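Local coordinates for protein epidermin leader peptide processing serine protease EpiP (Staphylococcus aureus subsp. aureus, PDB 3QFH) that probably cleaves the leader peptide from an epidermin-type lantibiotic precursor, acting as a subtilisin-like serine endopeptidase, at residues S100-M105 and G189-V194. Sequence-based numbering, arbitrary orientation.
Sequences SRQWDM and GKLIGV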
# COMPACT_ATOMS: atom_id res chain seq x y z
N SER A 100 -25.13 7.83 -1.22
CA SER A 100 -26.10 6.71 -1.16
C SER A 100 -25.80 5.57 -2.16
O SER A 100 -26.38 4.47 -2.04
CB SER A 100 -27.53 7.20 -1.34
OG SER A 100 -27.76 7.73 -2.63
N ARG A 101 -24.94 5.82 -3.14
CA ARG A 101 -24.55 4.76 -4.07
C ARG A 101 -23.31 4.01 -3.57
O ARG A 101 -22.97 2.95 -4.08
CB ARG A 101 -24.26 5.34 -5.46
CG ARG A 101 -25.45 6.02 -6.10
CD ARG A 101 -25.02 6.62 -7.42
NE ARG A 101 -26.05 7.47 -7.99
CZ ARG A 101 -25.98 8.04 -9.18
NH1 ARG A 101 -24.91 7.85 -9.96
NH2 ARG A 101 -26.98 8.80 -9.62
N GLN A 102 -22.61 4.59 -2.58
CA GLN A 102 -21.40 3.96 -2.04
C GLN A 102 -21.79 2.89 -1.04
O GLN A 102 -21.69 3.09 0.16
CB GLN A 102 -20.53 5.01 -1.34
CG GLN A 102 -20.08 6.16 -2.22
CD GLN A 102 -19.20 7.09 -1.47
OE1 GLN A 102 -19.60 8.22 -1.18
NE2 GLN A 102 -17.98 6.63 -1.11
N TRP A 103 -22.26 1.75 -1.52
CA TRP A 103 -22.69 0.69 -0.61
C TRP A 103 -21.59 0.29 0.37
O TRP A 103 -21.88 -0.04 1.51
CB TRP A 103 -23.16 -0.54 -1.37
CG TRP A 103 -22.15 -1.15 -2.29
CD1 TRP A 103 -22.04 -0.94 -3.64
CD2 TRP A 103 -21.12 -2.09 -1.95
NE1 TRP A 103 -20.99 -1.67 -4.15
CE2 TRP A 103 -20.41 -2.38 -3.13
CE3 TRP A 103 -20.73 -2.71 -0.75
CZ2 TRP A 103 -19.33 -3.27 -3.15
CZ3 TRP A 103 -19.66 -3.58 -0.78
CH2 TRP A 103 -18.97 -3.85 -1.96
N ASP A 104 -20.36 0.28 -0.10
CA ASP A 104 -19.22 -0.12 0.69
C ASP A 104 -18.95 0.84 1.86
O ASP A 104 -18.60 0.40 2.95
CB ASP A 104 -17.98 -0.22 -0.22
CG ASP A 104 -17.68 1.09 -0.95
OD1 ASP A 104 -18.62 1.68 -1.57
OD2 ASP A 104 -16.51 1.52 -0.92
N MET A 105 -19.15 2.13 1.63
CA MET A 105 -18.91 3.17 2.61
C MET A 105 -20.09 3.17 3.59
O MET A 105 -19.93 3.36 4.80
CB MET A 105 -18.74 4.53 1.88
CG MET A 105 -17.90 5.55 2.63
SD MET A 105 -16.22 4.94 3.00
CE MET A 105 -15.37 4.94 1.43
N GLY A 189 -16.64 15.45 -1.13
CA GLY A 189 -17.40 16.24 -2.12
C GLY A 189 -18.67 15.46 -2.47
O GLY A 189 -19.49 15.22 -1.60
N LYS A 190 -18.80 15.03 -3.73
CA LYS A 190 -19.95 14.23 -4.14
C LYS A 190 -19.76 12.85 -3.53
O LYS A 190 -20.69 12.28 -2.98
CB LYS A 190 -20.09 14.18 -5.66
CG LYS A 190 -20.38 15.57 -6.25
CD LYS A 190 -20.29 15.64 -7.78
CE LYS A 190 -21.52 15.07 -8.46
NZ LYS A 190 -21.63 13.61 -8.30
N LEU A 191 -18.53 12.35 -3.60
CA LEU A 191 -18.15 11.09 -2.98
C LEU A 191 -17.54 11.40 -1.59
O LEU A 191 -16.89 12.44 -1.41
CB LEU A 191 -17.10 10.39 -3.82
CG LEU A 191 -16.93 8.91 -3.58
CD1 LEU A 191 -18.00 8.20 -4.43
CD2 LEU A 191 -15.53 8.43 -3.98
N ILE A 192 -17.75 10.50 -0.62
CA ILE A 192 -17.18 10.66 0.73
C ILE A 192 -16.26 9.48 1.10
O ILE A 192 -16.66 8.34 0.99
CB ILE A 192 -18.27 10.72 1.81
CG1 ILE A 192 -19.40 11.70 1.42
CG2 ILE A 192 -17.65 11.05 3.15
CD1 ILE A 192 -18.95 13.09 1.24
N GLY A 193 -15.04 9.77 1.50
CA GLY A 193 -14.11 8.73 1.95
C GLY A 193 -14.31 8.40 3.42
O GLY A 193 -15.23 8.91 4.07
N VAL A 194 -13.44 7.55 3.96
CA VAL A 194 -13.58 7.13 5.36
C VAL A 194 -13.21 8.26 6.30
O VAL A 194 -13.86 8.43 7.31
CB VAL A 194 -12.70 5.86 5.66
CG1 VAL A 194 -12.76 5.47 7.17
CG2 VAL A 194 -13.17 4.71 4.80
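Residues 100-105 turn from a short 3-10 segment into the start of helix 103-108, with Gln102 as N-cap and centre of an inverse gamma turn, and face the irregular loop 189-194 at a CA–CA separation of 7.9 Å between Gln102 and Leu191. The Gln102 side chain spans this separation: CG lies anti to the carbonyl carbon (chi1 -58°) and the chain runs straight on (chi2 -178°), so the carboxamide reaches the backbone of Ile192 and grips both its polar atoms. Ile192 N donates to Gln102 OE1 over 3.0 Å, almost linear at 174° and on an in-plane lone pair. Gln102 NE2 returns a 3.0 Å bond to Ile192 O, less straight and arriving above that carbonyl's plane. With both ends of the amide held, its rotation is fixed. Leu191 packs against the same group, its CD1 lying 3.4 Å from Gln102 CD while the two side chains cross obliquely. Three residues later, Met105 bends at chi2 and chi3, bringing SD to 3.5 Å from Val194 CG2 in an oblique apolar contact. Asp139 accepts from the backbone N of Lys190 and Leu191, and Lys388 of helix 382-400 forms a salt bridge with Asp104. One carboxamide thus satisfies both the N-H and the C=O of a single loop residue, a side-chain imitation of backbone pairing, joining the start of helix 103-108 to the loop that links helix 177-186 to strand 200-204 of the parallel sheet in this subtilisin-like alpha/beta fold.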